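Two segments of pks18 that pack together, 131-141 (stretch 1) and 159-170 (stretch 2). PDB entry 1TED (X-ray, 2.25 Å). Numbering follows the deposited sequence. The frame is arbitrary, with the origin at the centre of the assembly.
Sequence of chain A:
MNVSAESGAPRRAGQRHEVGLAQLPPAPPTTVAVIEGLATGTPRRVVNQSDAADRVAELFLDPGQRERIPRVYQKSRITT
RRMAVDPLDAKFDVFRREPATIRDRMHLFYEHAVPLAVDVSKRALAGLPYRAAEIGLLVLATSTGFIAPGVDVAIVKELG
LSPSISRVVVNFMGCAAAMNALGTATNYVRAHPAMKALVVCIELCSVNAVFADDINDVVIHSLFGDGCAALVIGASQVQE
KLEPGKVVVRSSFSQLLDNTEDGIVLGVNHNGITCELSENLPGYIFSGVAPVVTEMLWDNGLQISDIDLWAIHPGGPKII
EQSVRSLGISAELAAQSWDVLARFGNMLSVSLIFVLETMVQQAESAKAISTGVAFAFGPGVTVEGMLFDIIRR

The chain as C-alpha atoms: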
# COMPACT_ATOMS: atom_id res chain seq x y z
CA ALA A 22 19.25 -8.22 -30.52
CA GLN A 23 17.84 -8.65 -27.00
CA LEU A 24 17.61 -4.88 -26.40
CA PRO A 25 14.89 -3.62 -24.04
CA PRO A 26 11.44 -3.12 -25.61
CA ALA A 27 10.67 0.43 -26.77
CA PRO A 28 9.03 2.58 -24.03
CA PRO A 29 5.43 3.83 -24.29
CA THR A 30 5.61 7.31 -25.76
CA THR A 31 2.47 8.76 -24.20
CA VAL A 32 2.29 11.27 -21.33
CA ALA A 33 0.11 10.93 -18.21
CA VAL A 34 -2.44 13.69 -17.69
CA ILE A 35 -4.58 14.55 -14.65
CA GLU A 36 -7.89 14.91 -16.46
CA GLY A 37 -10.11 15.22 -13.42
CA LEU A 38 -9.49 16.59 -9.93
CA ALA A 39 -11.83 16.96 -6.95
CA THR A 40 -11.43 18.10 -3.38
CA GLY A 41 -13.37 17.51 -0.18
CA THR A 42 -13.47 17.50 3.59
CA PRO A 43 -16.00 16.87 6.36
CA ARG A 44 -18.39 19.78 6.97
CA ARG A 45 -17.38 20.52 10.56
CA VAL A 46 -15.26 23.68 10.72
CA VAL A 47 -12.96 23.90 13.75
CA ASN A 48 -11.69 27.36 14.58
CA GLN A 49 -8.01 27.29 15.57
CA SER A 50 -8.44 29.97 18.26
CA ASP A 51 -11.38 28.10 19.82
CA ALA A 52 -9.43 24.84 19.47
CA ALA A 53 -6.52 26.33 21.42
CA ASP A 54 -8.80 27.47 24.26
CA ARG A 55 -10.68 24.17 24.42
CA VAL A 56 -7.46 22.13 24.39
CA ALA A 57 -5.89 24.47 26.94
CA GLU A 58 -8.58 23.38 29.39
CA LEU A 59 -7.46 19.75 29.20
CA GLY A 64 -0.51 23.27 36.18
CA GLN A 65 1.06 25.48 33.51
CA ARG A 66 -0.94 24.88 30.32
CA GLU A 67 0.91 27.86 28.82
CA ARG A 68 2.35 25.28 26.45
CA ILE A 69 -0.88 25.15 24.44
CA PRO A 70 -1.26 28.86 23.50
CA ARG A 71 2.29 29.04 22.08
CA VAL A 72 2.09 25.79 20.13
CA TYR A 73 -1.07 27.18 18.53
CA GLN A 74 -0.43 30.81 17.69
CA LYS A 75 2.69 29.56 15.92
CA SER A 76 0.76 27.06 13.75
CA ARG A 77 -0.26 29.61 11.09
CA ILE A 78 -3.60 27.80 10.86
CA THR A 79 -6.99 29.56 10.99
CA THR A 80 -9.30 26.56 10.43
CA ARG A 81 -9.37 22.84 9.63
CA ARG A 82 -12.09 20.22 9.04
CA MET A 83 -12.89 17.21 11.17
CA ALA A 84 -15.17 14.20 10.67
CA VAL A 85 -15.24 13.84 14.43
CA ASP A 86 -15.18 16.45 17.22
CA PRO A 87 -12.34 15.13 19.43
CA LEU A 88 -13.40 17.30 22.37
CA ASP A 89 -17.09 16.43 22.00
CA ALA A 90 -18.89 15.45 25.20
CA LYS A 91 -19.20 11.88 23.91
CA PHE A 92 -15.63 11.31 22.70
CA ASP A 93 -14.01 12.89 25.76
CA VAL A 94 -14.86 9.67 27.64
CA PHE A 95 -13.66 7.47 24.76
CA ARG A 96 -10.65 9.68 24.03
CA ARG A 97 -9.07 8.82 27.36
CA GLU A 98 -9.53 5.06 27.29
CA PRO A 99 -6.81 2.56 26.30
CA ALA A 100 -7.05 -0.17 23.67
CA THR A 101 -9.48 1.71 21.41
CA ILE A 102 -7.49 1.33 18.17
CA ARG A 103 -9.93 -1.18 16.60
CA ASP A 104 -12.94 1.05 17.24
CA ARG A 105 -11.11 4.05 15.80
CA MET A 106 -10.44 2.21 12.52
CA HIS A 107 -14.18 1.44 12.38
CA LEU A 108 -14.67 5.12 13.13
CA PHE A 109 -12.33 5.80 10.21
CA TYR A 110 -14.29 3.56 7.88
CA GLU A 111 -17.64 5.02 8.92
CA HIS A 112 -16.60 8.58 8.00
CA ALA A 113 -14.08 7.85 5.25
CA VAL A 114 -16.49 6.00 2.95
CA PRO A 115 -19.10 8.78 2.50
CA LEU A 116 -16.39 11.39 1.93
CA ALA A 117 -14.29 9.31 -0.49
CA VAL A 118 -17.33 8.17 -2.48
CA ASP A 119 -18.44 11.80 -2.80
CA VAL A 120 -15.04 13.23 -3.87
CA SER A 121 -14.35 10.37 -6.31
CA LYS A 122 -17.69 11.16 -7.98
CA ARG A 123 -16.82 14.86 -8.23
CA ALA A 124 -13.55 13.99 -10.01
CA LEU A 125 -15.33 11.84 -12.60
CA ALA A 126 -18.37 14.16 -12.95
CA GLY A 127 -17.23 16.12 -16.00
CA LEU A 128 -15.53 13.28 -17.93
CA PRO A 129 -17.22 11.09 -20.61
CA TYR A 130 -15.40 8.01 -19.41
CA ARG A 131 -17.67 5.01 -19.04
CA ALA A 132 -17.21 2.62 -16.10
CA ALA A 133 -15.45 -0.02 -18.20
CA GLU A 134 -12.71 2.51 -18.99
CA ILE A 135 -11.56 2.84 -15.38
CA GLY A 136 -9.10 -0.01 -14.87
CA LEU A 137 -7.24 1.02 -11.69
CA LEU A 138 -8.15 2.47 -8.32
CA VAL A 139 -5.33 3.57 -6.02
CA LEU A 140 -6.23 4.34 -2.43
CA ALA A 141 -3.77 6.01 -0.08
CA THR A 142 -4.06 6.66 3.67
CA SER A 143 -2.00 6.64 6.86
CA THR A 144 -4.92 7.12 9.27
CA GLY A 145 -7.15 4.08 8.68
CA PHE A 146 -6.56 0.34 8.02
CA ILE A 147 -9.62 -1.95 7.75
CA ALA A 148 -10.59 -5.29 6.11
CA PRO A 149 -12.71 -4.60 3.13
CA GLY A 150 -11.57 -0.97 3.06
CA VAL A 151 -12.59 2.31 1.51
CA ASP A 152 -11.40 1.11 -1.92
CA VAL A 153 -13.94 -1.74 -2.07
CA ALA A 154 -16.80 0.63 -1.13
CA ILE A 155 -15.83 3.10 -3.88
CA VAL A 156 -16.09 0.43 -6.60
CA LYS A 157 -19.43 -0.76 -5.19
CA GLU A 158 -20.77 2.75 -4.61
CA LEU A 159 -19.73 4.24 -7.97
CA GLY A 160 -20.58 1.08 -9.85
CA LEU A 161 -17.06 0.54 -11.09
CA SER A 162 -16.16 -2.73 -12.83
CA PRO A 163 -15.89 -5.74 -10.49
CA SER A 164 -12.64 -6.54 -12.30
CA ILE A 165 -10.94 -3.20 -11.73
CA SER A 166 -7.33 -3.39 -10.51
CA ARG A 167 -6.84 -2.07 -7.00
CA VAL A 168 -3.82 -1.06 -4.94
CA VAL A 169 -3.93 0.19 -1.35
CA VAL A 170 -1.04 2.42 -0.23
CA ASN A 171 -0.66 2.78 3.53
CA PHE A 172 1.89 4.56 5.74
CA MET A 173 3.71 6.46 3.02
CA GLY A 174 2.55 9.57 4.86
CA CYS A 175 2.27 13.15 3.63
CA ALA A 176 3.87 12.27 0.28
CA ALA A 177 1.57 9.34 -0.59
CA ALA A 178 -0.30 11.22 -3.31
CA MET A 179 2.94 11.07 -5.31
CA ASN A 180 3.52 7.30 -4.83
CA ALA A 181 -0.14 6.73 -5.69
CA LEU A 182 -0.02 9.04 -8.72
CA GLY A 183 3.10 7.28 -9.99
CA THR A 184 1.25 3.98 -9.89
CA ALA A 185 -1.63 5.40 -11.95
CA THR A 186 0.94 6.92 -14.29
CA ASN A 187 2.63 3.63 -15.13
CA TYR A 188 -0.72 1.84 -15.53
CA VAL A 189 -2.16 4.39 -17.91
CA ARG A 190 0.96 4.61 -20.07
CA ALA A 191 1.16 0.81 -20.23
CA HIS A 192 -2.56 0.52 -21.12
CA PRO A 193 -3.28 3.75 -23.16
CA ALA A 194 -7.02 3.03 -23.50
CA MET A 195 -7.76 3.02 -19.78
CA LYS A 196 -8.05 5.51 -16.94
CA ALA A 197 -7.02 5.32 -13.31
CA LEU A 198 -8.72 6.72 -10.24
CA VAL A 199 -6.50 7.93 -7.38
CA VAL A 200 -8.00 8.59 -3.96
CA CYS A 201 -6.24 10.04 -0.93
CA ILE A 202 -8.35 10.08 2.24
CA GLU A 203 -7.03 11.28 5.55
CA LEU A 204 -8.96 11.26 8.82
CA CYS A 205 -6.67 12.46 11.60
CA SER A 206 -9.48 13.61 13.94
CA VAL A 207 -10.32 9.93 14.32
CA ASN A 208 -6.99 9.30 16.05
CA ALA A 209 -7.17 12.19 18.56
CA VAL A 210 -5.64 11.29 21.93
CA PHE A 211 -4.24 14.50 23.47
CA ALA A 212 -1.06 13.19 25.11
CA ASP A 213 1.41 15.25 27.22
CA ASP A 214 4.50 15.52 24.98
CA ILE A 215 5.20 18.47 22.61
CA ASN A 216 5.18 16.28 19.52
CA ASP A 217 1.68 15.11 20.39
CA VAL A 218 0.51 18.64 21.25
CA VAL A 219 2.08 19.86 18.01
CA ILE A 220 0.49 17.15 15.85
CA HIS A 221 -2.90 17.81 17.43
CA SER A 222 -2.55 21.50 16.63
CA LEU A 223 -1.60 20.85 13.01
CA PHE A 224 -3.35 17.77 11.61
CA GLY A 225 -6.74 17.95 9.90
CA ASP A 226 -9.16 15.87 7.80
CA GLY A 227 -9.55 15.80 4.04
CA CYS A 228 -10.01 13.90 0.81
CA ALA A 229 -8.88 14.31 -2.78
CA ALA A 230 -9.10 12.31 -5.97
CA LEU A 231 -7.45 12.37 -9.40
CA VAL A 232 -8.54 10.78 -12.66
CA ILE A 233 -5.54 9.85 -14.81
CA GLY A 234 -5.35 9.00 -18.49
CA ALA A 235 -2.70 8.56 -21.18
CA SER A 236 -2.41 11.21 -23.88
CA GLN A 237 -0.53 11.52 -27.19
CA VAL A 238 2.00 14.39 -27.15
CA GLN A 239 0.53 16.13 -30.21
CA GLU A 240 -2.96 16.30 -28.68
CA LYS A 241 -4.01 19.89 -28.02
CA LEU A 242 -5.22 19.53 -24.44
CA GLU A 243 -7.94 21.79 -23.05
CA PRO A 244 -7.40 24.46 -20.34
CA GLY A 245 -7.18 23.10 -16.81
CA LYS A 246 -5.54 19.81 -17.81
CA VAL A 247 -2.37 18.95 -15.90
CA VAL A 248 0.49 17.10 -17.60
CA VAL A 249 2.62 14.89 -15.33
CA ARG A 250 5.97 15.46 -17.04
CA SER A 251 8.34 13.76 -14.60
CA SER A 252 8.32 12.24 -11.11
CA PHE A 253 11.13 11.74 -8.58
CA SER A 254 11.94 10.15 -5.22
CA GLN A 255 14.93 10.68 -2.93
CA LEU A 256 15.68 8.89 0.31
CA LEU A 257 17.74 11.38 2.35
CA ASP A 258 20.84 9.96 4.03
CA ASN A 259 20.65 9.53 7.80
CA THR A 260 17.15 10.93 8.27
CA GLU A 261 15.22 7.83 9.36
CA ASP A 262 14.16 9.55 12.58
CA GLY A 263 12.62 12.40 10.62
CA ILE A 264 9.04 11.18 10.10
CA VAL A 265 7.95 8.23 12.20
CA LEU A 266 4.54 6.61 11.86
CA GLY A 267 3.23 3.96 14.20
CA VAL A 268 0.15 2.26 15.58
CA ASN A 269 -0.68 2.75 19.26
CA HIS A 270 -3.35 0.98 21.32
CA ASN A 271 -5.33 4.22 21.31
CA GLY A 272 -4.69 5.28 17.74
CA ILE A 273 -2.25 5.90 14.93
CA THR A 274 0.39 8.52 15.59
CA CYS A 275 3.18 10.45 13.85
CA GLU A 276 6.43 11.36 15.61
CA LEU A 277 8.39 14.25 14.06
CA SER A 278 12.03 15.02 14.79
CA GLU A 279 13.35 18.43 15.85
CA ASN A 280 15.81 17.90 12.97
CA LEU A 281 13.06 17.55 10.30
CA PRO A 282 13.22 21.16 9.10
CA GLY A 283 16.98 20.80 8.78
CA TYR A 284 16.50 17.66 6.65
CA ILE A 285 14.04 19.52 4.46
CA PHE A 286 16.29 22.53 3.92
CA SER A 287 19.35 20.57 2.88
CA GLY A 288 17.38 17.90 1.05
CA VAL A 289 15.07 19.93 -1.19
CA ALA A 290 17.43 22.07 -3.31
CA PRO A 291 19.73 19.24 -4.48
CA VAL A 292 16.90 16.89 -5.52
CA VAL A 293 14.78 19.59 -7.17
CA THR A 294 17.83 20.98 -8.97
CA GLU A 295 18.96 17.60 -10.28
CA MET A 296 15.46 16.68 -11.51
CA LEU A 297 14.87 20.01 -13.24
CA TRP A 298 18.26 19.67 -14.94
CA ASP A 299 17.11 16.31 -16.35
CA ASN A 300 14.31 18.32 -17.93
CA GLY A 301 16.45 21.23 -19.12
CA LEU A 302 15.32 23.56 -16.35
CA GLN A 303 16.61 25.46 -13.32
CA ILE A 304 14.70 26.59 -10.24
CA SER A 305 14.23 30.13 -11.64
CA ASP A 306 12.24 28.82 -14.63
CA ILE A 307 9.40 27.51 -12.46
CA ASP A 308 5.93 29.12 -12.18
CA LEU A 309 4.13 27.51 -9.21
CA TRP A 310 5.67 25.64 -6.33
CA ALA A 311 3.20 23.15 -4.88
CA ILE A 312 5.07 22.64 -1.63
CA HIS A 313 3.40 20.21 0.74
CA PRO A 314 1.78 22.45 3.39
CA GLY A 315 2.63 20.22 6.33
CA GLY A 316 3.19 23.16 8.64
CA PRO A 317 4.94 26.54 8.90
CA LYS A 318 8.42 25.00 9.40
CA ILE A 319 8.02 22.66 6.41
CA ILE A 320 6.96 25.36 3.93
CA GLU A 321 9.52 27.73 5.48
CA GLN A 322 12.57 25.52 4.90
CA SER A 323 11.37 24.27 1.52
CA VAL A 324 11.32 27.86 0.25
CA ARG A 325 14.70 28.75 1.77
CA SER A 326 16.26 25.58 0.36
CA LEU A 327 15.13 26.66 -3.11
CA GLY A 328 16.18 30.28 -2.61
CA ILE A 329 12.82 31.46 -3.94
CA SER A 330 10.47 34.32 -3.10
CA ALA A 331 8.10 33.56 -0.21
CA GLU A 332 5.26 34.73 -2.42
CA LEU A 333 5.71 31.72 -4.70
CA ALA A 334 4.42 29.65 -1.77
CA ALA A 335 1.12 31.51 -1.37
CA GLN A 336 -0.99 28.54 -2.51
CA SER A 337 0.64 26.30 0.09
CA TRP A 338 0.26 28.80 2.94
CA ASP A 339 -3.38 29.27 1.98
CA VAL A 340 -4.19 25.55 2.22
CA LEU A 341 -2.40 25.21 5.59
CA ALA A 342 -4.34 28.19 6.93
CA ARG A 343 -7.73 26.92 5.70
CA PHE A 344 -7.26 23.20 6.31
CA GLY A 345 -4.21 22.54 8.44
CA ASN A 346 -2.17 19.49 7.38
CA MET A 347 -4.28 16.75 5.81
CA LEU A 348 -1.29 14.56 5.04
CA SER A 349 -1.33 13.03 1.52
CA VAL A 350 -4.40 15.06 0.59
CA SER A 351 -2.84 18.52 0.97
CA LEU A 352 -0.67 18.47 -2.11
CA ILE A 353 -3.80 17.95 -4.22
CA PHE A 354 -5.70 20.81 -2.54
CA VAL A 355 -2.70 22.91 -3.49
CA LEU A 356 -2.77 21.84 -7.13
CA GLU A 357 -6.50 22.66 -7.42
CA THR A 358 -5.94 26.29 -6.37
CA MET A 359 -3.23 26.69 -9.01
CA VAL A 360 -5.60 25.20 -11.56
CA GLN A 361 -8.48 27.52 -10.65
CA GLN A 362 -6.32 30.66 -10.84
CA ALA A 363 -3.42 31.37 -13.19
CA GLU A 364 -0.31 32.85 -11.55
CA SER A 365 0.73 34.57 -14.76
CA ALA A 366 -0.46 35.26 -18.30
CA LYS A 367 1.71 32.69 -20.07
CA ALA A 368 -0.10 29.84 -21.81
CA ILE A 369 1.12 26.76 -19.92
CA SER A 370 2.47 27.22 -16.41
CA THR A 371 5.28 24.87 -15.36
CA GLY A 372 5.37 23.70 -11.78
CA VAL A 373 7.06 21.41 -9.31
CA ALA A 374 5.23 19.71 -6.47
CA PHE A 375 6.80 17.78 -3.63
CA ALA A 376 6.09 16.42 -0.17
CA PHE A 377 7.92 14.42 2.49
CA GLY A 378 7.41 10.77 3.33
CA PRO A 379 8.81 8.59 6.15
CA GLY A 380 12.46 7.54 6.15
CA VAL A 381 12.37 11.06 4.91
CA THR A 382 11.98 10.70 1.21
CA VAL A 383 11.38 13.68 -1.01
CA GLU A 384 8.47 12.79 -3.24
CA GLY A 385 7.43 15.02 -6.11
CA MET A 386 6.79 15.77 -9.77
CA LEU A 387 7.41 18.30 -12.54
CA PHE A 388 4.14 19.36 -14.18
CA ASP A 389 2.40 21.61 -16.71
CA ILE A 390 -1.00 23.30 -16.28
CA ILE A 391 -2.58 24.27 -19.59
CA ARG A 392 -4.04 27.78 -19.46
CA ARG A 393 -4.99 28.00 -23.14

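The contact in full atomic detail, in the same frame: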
# COMPACT_ATOMS: atom_id res chain seq x y z
N ARG A 131 -16.69 5.99 -19.48
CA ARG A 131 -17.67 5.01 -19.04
C ARG A 131 -16.98 4.15 -17.99
O ARG A 131 -15.76 4.12 -17.92
CB ARG A 131 -18.12 4.16 -20.23
CG ARG A 131 -19.46 3.48 -20.03
CD ARG A 131 -20.57 4.50 -19.81
NE ARG A 131 -21.82 3.86 -19.42
CZ ARG A 131 -21.96 3.09 -18.34
NH1 ARG A 131 -20.92 2.87 -17.54
NH2 ARG A 131 -23.14 2.53 -18.06
N ALA A 132 -17.76 3.45 -17.17
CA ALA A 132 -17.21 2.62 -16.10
C ALA A 132 -16.17 1.59 -16.53
O ALA A 132 -15.21 1.32 -15.81
CB ALA A 132 -18.34 1.93 -15.35
N ALA A 133 -16.37 0.99 -17.69
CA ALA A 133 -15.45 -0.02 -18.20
C ALA A 133 -14.07 0.55 -18.49
O ALA A 133 -13.09 -0.20 -18.57
CB ALA A 133 -16.03 -0.65 -19.46
N GLU A 134 -13.98 1.86 -18.66
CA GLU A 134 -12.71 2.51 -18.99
C GLU A 134 -11.78 2.74 -17.80
O GLU A 134 -10.59 3.00 -17.98
CB GLU A 134 -12.97 3.83 -19.69
CG GLU A 134 -13.78 3.68 -20.94
CD GLU A 134 -14.13 5.01 -21.54
OE1 GLU A 134 -13.21 5.70 -22.05
OE2 GLU A 134 -15.32 5.37 -21.50
N ILE A 135 -12.33 2.65 -16.60
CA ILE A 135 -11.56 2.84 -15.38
C ILE A 135 -11.00 1.50 -14.92
O ILE A 135 -11.69 0.73 -14.28
CB ILE A 135 -12.44 3.42 -14.28
CG1 ILE A 135 -13.02 4.75 -14.75
CG2 ILE A 135 -11.63 3.59 -13.01
CD1 ILE A 135 -13.90 5.43 -13.72
N GLY A 136 -9.73 1.25 -15.24
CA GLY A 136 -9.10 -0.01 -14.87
C GLY A 136 -8.26 -0.09 -13.60
O GLY A 136 -7.81 -1.18 -13.23
N LEU A 137 -8.05 1.03 -12.92
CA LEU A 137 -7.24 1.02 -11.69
C LEU A 137 -7.74 2.04 -10.67
O LEU A 137 -8.11 3.17 -11.01
CB LEU A 137 -5.77 1.31 -12.02
CG LEU A 137 -4.74 1.42 -10.89
CD1 LEU A 137 -4.64 0.11 -10.12
CD2 LEU A 137 -3.37 1.77 -11.47
N LEU A 138 -7.73 1.63 -9.42
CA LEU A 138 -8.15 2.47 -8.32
C LEU A 138 -7.05 2.41 -7.27
O LEU A 138 -6.79 1.35 -6.71
CB LEU A 138 -9.45 1.95 -7.72
CG LEU A 138 -9.78 2.41 -6.29
CD1 LEU A 138 -9.85 3.91 -6.23
CD2 LEU A 138 -11.09 1.81 -5.86
N VAL A 139 -6.38 3.54 -7.03
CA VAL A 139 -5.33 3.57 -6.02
C VAL A 139 -5.83 4.35 -4.82
O VAL A 139 -6.27 5.50 -4.92
CB VAL A 139 -4.02 4.21 -6.55
CG1 VAL A 139 -2.93 4.13 -5.48
CG2 VAL A 139 -3.57 3.50 -7.81
N LEU A 140 -5.76 3.71 -3.66
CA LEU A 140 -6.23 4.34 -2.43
C LEU A 140 -5.07 4.50 -1.46
O LEU A 140 -4.40 3.53 -1.11
CB LEU A 140 -7.34 3.48 -1.82
CG LEU A 140 -8.19 3.99 -0.66
CD1 LEU A 140 -7.36 4.04 0.61
CD2 LEU A 140 -8.77 5.36 -1.03
N ALA A 141 -4.84 5.74 -1.02
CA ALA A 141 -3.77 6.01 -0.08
C ALA A 141 -4.30 6.60 1.23
O ALA A 141 -5.24 7.42 1.22
CB ALA A 141 -2.75 6.96 -0.69
N LEU A 159 -19.74 3.58 -6.67
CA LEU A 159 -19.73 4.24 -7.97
C LEU A 159 -20.06 3.32 -9.12
O LEU A 159 -20.13 3.75 -10.27
CB LEU A 159 -18.39 4.90 -8.26
CG LEU A 159 -18.10 6.27 -7.66
CD1 LEU A 159 -18.10 6.20 -6.14
CD2 LEU A 159 -16.75 6.74 -8.17
N GLY A 160 -20.25 2.04 -8.81
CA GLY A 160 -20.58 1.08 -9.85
C GLY A 160 -19.43 0.87 -10.80
O GLY A 160 -19.61 0.81 -12.02
N LEU A 161 -18.22 0.78 -10.25
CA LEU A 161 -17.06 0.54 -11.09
C LEU A 161 -17.04 -0.95 -11.44
O LEU A 161 -17.77 -1.74 -10.84
CB LEU A 161 -15.79 0.96 -10.33
CG LEU A 161 -15.80 2.44 -9.95
CD1 LEU A 161 -14.48 2.84 -9.30
CD2 LEU A 161 -16.05 3.30 -11.19
N SER A 162 -16.23 -1.33 -12.43
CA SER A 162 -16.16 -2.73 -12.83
C SER A 162 -15.62 -3.63 -11.74
O SER A 162 -14.61 -3.33 -11.12
CB SER A 162 -15.26 -2.93 -14.05
OG SER A 162 -14.97 -4.31 -14.19
N PRO A 163 -16.29 -4.77 -11.51
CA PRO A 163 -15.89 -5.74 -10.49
C PRO A 163 -14.46 -6.24 -10.73
O PRO A 163 -13.81 -6.75 -9.82
CB PRO A 163 -16.90 -6.87 -10.66
CG PRO A 163 -18.11 -6.16 -11.18
CD PRO A 163 -17.54 -5.20 -12.18
N SER A 164 -13.97 -6.08 -11.95
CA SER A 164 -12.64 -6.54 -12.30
C SER A 164 -11.58 -5.44 -12.33
O SER A 164 -10.49 -5.64 -12.86
CB SER A 164 -12.68 -7.24 -13.66
OG SER A 164 -13.05 -6.33 -14.68
N ILE A 165 -11.89 -4.29 -11.76
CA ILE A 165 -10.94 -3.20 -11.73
C ILE A 165 -9.72 -3.60 -10.88
O ILE A 165 -9.85 -4.35 -9.91
CB ILE A 165 -11.58 -1.93 -11.14
CG1 ILE A 165 -10.65 -0.73 -11.36
CG2 ILE A 165 -11.89 -2.15 -9.66
CD1 ILE A 165 -11.26 0.59 -10.93
N SER A 166 -8.55 -3.10 -11.26
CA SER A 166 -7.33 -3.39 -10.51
C SER A 166 -7.29 -2.43 -9.35
O SER A 166 -7.61 -1.25 -9.50
CB SER A 166 -6.10 -3.18 -11.39
OG SER A 166 -6.30 -3.75 -12.67
N ARG A 167 -6.91 -2.92 -8.18
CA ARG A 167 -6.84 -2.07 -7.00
C ARG A 167 -5.53 -2.23 -6.25
O ARG A 167 -4.97 -3.33 -6.17
CB ARG A 167 -8.01 -2.36 -6.06
CG ARG A 167 -9.35 -1.88 -6.60
CD ARG A 167 -10.52 -2.30 -5.72
NE ARG A 167 -10.83 -3.72 -5.86
CZ ARG A 167 -10.62 -4.64 -4.92
NH1 ARG A 167 -10.07 -4.30 -3.76
NH2 ARG A 167 -10.93 -5.90 -5.16
N VAL A 168 -5.06 -1.11 -5.71
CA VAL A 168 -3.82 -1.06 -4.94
C VAL A 168 -4.01 -0.12 -3.75
O VAL A 168 -4.36 1.05 -3.91
CB VAL A 168 -2.65 -0.54 -5.81
CG1 VAL A 168 -1.37 -0.50 -4.99
CG2 VAL A 168 -2.48 -1.43 -7.03
N VAL A 169 -3.79 -0.63 -2.54
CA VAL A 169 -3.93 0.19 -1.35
C VAL A 169 -2.54 0.57 -0.81
O VAL A 169 -1.71 -0.30 -0.52
CB VAL A 169 -4.73 -0.56 -0.26
CG1 VAL A 169 -4.80 0.27 1.01
CG2 VAL A 169 -6.12 -0.83 -0.76
N VAL A 170 -2.31 1.87 -0.70
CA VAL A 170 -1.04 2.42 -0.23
C VAL A 170 -1.16 3.03 1.16
O VAL A 170 -1.70 4.13 1.31
CB VAL A 170 -0.53 3.50 -1.19
CG1 VAL A 170 0.76 4.10 -0.66
CG2 VAL A 170 -0.32 2.90 -2.56
O HOH W 1 -14.29 0.42 -13.53

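Parallel strands satisfy their backbone polar groups by alternation, and the pairing of 135-141 with 166-170 in pks18 shows how the pattern is started and sustained. In stretch 1 the even-numbered residues do the bonding. Gly136 O accepts from Ser166 N (2.8 Å); Leu138 then donates from N to Ser166 O (2.9 Å) and accepts at O from Val168 N (3.2 Å); Leu140 repeats the step, its N reaching Val168 O (3.0 Å) and its O receiving Val170 N (2.7 Å). Each carbonyl in this ladder also meets a CA-H, as in the contact of Leu137 CA with Ser166 O at 3.2 Å, except that of Gly136, which has Ser166 OG 3.0 Å from its O instead.

Before the strands pair, a water takes over. It donates to Ala132 O (2.6 Å) and Ile135 O (2.7 Å) and accepts from Ser162 N (2.8 Å), bridging a gap in which Ala132 O and Ser162 N stand 4.4 Å apart, too far for a direct bond. Ala132 O also receives Ile135 N (3.3 Å), while Ser162 O receives Ile165 N (3.0 Å), closing a type I turn. Apolar contacts flank this polar network: Ile165 CD1 lies 3.7 Å from Ile135 CG2 and 3.9 Å from Leu138 CB.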